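Local coordinates for protein Uly1 (Catenovulum maritimum, PDB 7DRQ) that probably cleaves the algal polysaccharide ulvan as a calcium-binding lyase of polysaccharide lyase family 24, at residues A[63-68]-A[93-98]. Sequence-based numbering, arbitrary orientation.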
loop_
_atom_site.group_PDB
_atom_site.type_symbol
_atom_site.label_atom_id
_atom_site.label_comp_id
_atom_site.label_asym_id
_atom_site.label_seq_id
_atom_site.Cartn_x
_atom_site.Cartn_y
_atom_site.Cartn_z
ATOM N N THR A 63 4.238 -2.491 -11.606
ATOM C CA THR A 63 4.519 -3.879 -11.278
ATOM C C THR A 63 3.248 -4.710 -11.386
ATOM O O THR A 63 2.133 -4.198 -11.297
ATOM C CB THR A 63 5.092 -4.021 -9.868
ATOM O OG1 THR A 63 4.094 -3.658 -8.908
ATOM C CG2 THR A 63 6.332 -3.132 -9.686
ATOM N N TRP A 64 3.442 -6.014 -11.551
ATOM C CA TRP A 64 2.355 -6.978 -11.643
ATOM C C TRP A 64 2.959 -8.373 -11.637
ATOM O O TRP A 64 4.110 -8.560 -12.038
ATOM C CB TRP A 64 1.503 -6.757 -12.910
ATOM C CG TRP A 64 2.282 -6.610 -14.214
ATOM C CD1 TRP A 64 3.054 -5.544 -14.598
ATOM C CD2 TRP A 64 2.319 -7.536 -15.305
ATOM N NE1 TRP A 64 3.572 -5.759 -15.858
ATOM C CE2 TRP A 64 3.144 -6.975 -16.309
ATOM C CE3 TRP A 64 1.745 -8.791 -15.533
ATOM C CZ2 TRP A 64 3.411 -7.628 -17.505
ATOM C CZ3 TRP A 64 2.004 -9.433 -16.729
ATOM C CH2 TRP A 64 2.825 -8.852 -17.703
ATOM N N TYR A 65 2.183 -9.337 -11.156
ATOM C CA TYR A 65 2.461 -10.746 -11.404
ATOM C C TYR A 65 1.807 -11.156 -12.715
ATOM O O TYR A 65 0.696 -10.712 -13.023
ATOM C CB TYR A 65 1.903 -11.620 -10.282
ATOM C CG TYR A 65 2.586 -11.465 -8.955
ATOM C CD1 TYR A 65 3.798 -12.105 -8.696
ATOM C CD2 TYR A 65 2.011 -10.696 -7.946
ATOM C CE1 TYR A 65 4.421 -11.969 -7.473
ATOM C CE2 TYR A 65 2.631 -10.557 -6.724
ATOM C CZ TYR A 65 3.826 -11.199 -6.492
ATOM O OH TYR A 65 4.416 -11.048 -5.266
ATOM N N ARG A 66 2.481 -12.025 -13.470
ATOM C CA ARG A 66 1.983 -12.509 -14.754
ATOM C C ARG A 66 1.259 -13.846 -14.593
ATOM O O ARG A 66 1.713 -14.725 -13.856
ATOM C CB ARG A 66 3.139 -12.658 -15.748
ATOM C CG ARG A 66 2.684 -13.100 -17.144
ATOM C CD ARG A 66 3.863 -13.157 -18.111
ATOM N NE ARG A 66 4.777 -14.216 -17.705
ATOM C CZ ARG A 66 6.034 -14.328 -18.109
ATOM N NH1 ARG A 66 6.544 -13.446 -18.959
ATOM N NH2 ARG A 66 6.775 -15.332 -17.656
ATOM N N GLY A 67 0.119 -14.003 -15.293
ATOM C CA GLY A 67 -0.614 -15.253 -15.239
ATOM C C GLY A 67 -0.127 -16.246 -16.290
ATOM O O GLY A 67 0.693 -15.919 -17.147
ATOM N N GLY A 68 -0.635 -17.476 -16.204
ATOM C CA GLY A 68 -1.577 -17.889 -15.174
ATOM C C GLY A 68 -0.968 -18.577 -13.962
ATOM O O GLY A 68 0.141 -18.238 -13.538
ATOM N N HIS A 93 11.594 -14.641 -9.787
ATOM C CA HIS A 93 10.723 -15.013 -8.677
ATOM C C HIS A 93 9.274 -15.185 -9.126
ATOM O O HIS A 93 8.757 -14.395 -9.917
ATOM C CB HIS A 93 10.759 -13.962 -7.582
ATOM C CG HIS A 93 9.983 -14.357 -6.364
ATOM N ND1 HIS A 93 10.443 -15.304 -5.472
ATOM C CD2 HIS A 93 8.776 -13.957 -5.900
ATOM C CE1 HIS A 93 9.561 -15.453 -4.498
ATOM N NE2 HIS A 93 8.537 -14.652 -4.736
ATOM N N GLN A 94 8.601 -16.188 -8.560
ATOM C CA GLN A 94 7.189 -16.444 -8.822
ATOM C C GLN A 94 6.417 -16.330 -7.518
ATOM O O GLN A 94 6.914 -16.731 -6.468
ATOM C CB GLN A 94 6.957 -17.839 -9.429
ATOM C CG GLN A 94 7.666 -18.069 -10.762
ATOM C CD GLN A 94 7.852 -19.539 -11.057
ATOM O OE1 GLN A 94 8.768 -20.177 -10.529
ATOM N NE2 GLN A 94 6.974 -20.093 -11.887
ATOM N N HIS A 95 5.204 -15.769 -7.593
ATOM C CA HIS A 95 4.338 -15.639 -6.421
ATOM C C HIS A 95 4.275 -16.957 -5.656
ATOM O O HIS A 95 3.949 -18.000 -6.232
ATOM C CB HIS A 95 2.938 -15.212 -6.886
ATOM C CG HIS A 95 1.942 -15.036 -5.778
ATOM N ND1 HIS A 95 2.212 -14.316 -4.631
ATOM C CD2 HIS A 95 0.662 -15.468 -5.660
ATOM C CE1 HIS A 95 1.144 -14.325 -3.849
ATOM N NE2 HIS A 95 0.192 -15.019 -4.449
ATOM N N THR A 96 4.603 -16.919 -4.358
ATOM C CA THR A 96 4.614 -18.133 -3.551
ATOM C C THR A 96 3.294 -18.367 -2.825
ATOM O O THR A 96 3.183 -19.329 -2.064
ATOM C CB THR A 96 5.788 -18.108 -2.555
ATOM O OG1 THR A 96 5.713 -16.943 -1.718
ATOM C CG2 THR A 96 7.107 -18.101 -3.312
ATOM N N GLY A 97 2.289 -17.525 -3.057
ATOM C CA GLY A 97 0.955 -17.806 -2.565
ATOM C C GLY A 97 0.851 -17.657 -1.060
ATOM O O GLY A 97 1.556 -16.858 -0.425
ATOM N N PHE A 98 -0.033 -18.461 -0.475
ATOM C CA PHE A 98 -0.230 -18.433 0.967
ATOM C C PHE A 98 0.819 -19.318 1.631
ATOM O O PHE A 98 0.747 -20.547 1.537
ATOM C CB PHE A 98 -1.635 -18.894 1.344
ATOM C CG PHE A 98 -1.938 -18.710 2.809
ATOM C CD1 PHE A 98 -2.427 -17.497 3.275
ATOM C CD2 PHE A 98 -1.701 -19.730 3.719
ATOM C CE1 PHE A 98 -2.698 -17.308 4.626
ATOM C CE2 PHE A 98 -1.960 -19.548 5.078
ATOM C CZ PHE A 98 -2.456 -18.339 5.531
#
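Tyr65 lays one face of its phenol ring over the CB of His95, and this carbon makes the nearest approach, 3.6 Å from Tyr65 CE1. The geometry is that of a CH-pi contact: His95 CB stands 4.0 Å from the Tyr65 ring centroid and 27° off the ring normal. Beyond CB, the imidazole meets the phenol obliquely, with centroids 4.9 Å apart and planes at 49°. With chi1 at -180° the imidazole swings away from the His95 backbone N and lies tilted above the same phenol face that CB touches, His95 ND1 4.0 Å from Tyr65 CZ. Tyr65 CA and His95 CA are 7.2 Å apart. Strand 59-65 belongs to a four-stranded antiparallel sheet, consistent with a propeller blade, as expected for a BNR-repeat protein of the beta-propeller clan; the contact joins Tyr65, on this strand, to the loop that follows strand 93-94. Polar bonding fixes both rings from outside the pair: Tyr65 OH bonds to Asn109 O, and His95 ND1 to Asp127 OD1, while Asp127 OD2 takes up His93 NE2 and Thr96 N. Shortened to an alanine, the Tyr65 side chain would probably leave a gap over His95 CB and Asn109 O without its hydroxyl partner.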